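Local structure of heat shock protein 16 (Schizosaccharomyces pombe, 3W1Z) at residues Q63-Y66 with L71-S74. The protein probably acts as a small heat shock chaperone, binding unfolded proteins under stress, and forms a 16-subunit assembly. Residues are numbered along the deposited sequence; the frame is centred on the assembly and turned at random.
Sequences QVHY and LTIS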
loop_
_atom_site.group_PDB
_atom_site.type_symbol
_atom_site.label_atom_id
_atom_site.label_comp_id
_atom_site.label_asym_id
_atom_site.label_seq_id
_atom_site.Cartn_x
_atom_site.Cartn_y
_atom_site.Cartn_z
ATOM N N GLN B 63 -31.040 -23.800 0.917
ATOM C CA GLN B 63 -32.100 -22.803 0.923
ATOM C C GLN B 63 -31.636 -21.509 0.259
ATOM O O GLN B 63 -30.479 -21.101 0.389
ATOM C CB GLN B 63 -32.617 -22.537 2.338
ATOM C CG GLN B 63 -31.613 -21.890 3.263
ATOM C CD GLN B 63 -32.243 -21.409 4.554
ATOM O OE1 GLN B 63 -32.127 -22.058 5.593
ATOM N NE2 GLN B 63 -32.916 -20.265 4.494
ATOM N N VAL B 64 -32.556 -20.884 -0.467
ATOM C CA VAL B 64 -32.290 -19.634 -1.157
ATOM C C VAL B 64 -33.327 -18.608 -0.733
ATOM O O VAL B 64 -34.525 -18.852 -0.860
ATOM C CB VAL B 64 -32.395 -19.812 -2.683
ATOM C CG1 VAL B 64 -32.237 -18.471 -3.390
ATOM C CG2 VAL B 64 -31.367 -20.813 -3.179
ATOM N N HIS B 65 -32.882 -17.467 -0.219
ATOM C CA HIS B 65 -33.827 -16.391 0.059
ATOM C C HIS B 65 -33.341 -15.028 -0.424
ATOM O O HIS B 65 -32.149 -14.820 -0.648
ATOM C CB HIS B 65 -34.244 -16.355 1.538
ATOM C CG HIS B 65 -33.152 -15.955 2.480
ATOM N ND1 HIS B 65 -32.636 -16.811 3.427
ATOM C CD2 HIS B 65 -32.496 -14.779 2.640
ATOM C CE1 HIS B 65 -31.701 -16.188 4.123
ATOM N NE2 HIS B 65 -31.598 -14.954 3.663
ATOM N N TYR B 66 -34.286 -14.109 -0.591
ATOM C CA TYR B 66 -33.993 -12.774 -1.090
ATOM C C TYR B 66 -34.622 -11.722 -0.181
ATOM O O TYR B 66 -35.826 -11.762 0.083
ATOM C CB TYR B 66 -34.525 -12.628 -2.518
ATOM C CG TYR B 66 -34.288 -11.272 -3.142
ATOM C CD1 TYR B 66 -33.185 -11.041 -3.952
ATOM C CD2 TYR B 66 -35.172 -10.222 -2.923
ATOM C CE1 TYR B 66 -32.969 -9.804 -4.522
ATOM C CE2 TYR B 66 -34.963 -8.986 -3.483
ATOM C CZ TYR B 66 -33.862 -8.779 -4.281
ATOM O OH TYR B 66 -33.664 -7.539 -4.842
ATOM N N LEU B 71 -29.264 -11.363 -2.089
ATOM C CA LEU B 71 -29.559 -12.779 -2.266
ATOM C C LEU B 71 -28.660 -13.638 -1.382
ATOM O O LEU B 71 -27.438 -13.466 -1.368
ATOM C CB LEU B 71 -29.383 -13.181 -3.731
ATOM C CG LEU B 71 -29.762 -14.619 -4.093
ATOM C CD1 LEU B 71 -31.264 -14.828 -3.962
ATOM C CD2 LEU B 71 -29.283 -14.970 -5.495
ATOM N N THR B 72 -29.272 -14.561 -0.647
ATOM C CA THR B 72 -28.537 -15.444 0.249
ATOM C C THR B 72 -28.802 -16.916 -0.055
ATOM O O THR B 72 -29.953 -17.358 -0.116
ATOM C CB THR B 72 -28.878 -15.168 1.727
ATOM O OG1 THR B 72 -28.467 -13.840 2.076
ATOM C CG2 THR B 72 -28.170 -16.164 2.636
ATOM N N ILE B 73 -27.720 -17.663 -0.254
ATOM C CA ILE B 73 -27.793 -19.107 -0.416
ATOM C C ILE B 73 -27.112 -19.754 0.777
ATOM O O ILE B 73 -25.927 -19.534 1.007
ATOM C CB ILE B 73 -27.067 -19.579 -1.690
ATOM C CG1 ILE B 73 -27.606 -18.858 -2.928
ATOM C CG2 ILE B 73 -27.184 -21.087 -1.837
ATOM C CD1 ILE B 73 -26.791 -17.645 -3.337
ATOM N N SER B 74 -27.849 -20.552 1.540
ATOM C CA SER B 74 -27.261 -21.178 2.718
ATOM C C SER B 74 -27.630 -22.648 2.839
ATOM O O SER B 74 -28.510 -23.137 2.135
ATOM C CB SER B 74 -27.641 -20.417 3.992
ATOM O OG SER B 74 -29.041 -20.418 4.191
#
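His65 faces Thr72 in an antiparallel hydrogen-bonded pair of a beta hairpin. His65 N donates to Thr72 O, and Thr72 N returns a nearly straight bond to His65 O (2.9 Å, N-H...O 174°). Gln63 and Ser74 form a second such pair, so four backbone bonds tie 63-66 to 71-74. Between the two pairs, the CA-H of Val64 leans on Thr72 O and that of Ile73 on Gln63 O. From CB of His65, chi1 of 68° sets CG between the backbone N and the carbonyl carbon, and the imidazole swings across to the partner strand. ND1 is on the side of the ring farther from Thr72; CD2 and CE1 both lie 3.8 Å from Thr72 CB, and the tip atom NE2 is closest, 3.3 Å from the same carbon. Thr72 CG2 lies alongside CE1, while Thr72 O lies over one face of the ring. Replacing His65 by alanine removes the imidazole and would probably leave Thr72 CB and CG2 without the ring that packs alongside them. Beside them, Gln63 CG packs on Ser74 OG at 3.1 Å. On the other face, Leu71, with CG anti to the backbone N (chi1 -175°), carries CD1 across to Val64 CG1 (3.8 Å), to Tyr66 CB and to the edge of its ring. Val64, Leu71 and Ile73 turn this apolar face to Leu124 and Val126 of strand 123-129, in the core of the alpha-crystallin beta-sandwich. Thr72 OG1 is hydrogen-bonded to Thr103 OG1, and backbone bonds from Leu71 and Ile73 join strand 70-77 to strand 98-105. At the other edge, strand 62-67 pairs antiparallel through His65 and Tyr66 with a strand of a second subunit, carrying the sheet across the interface.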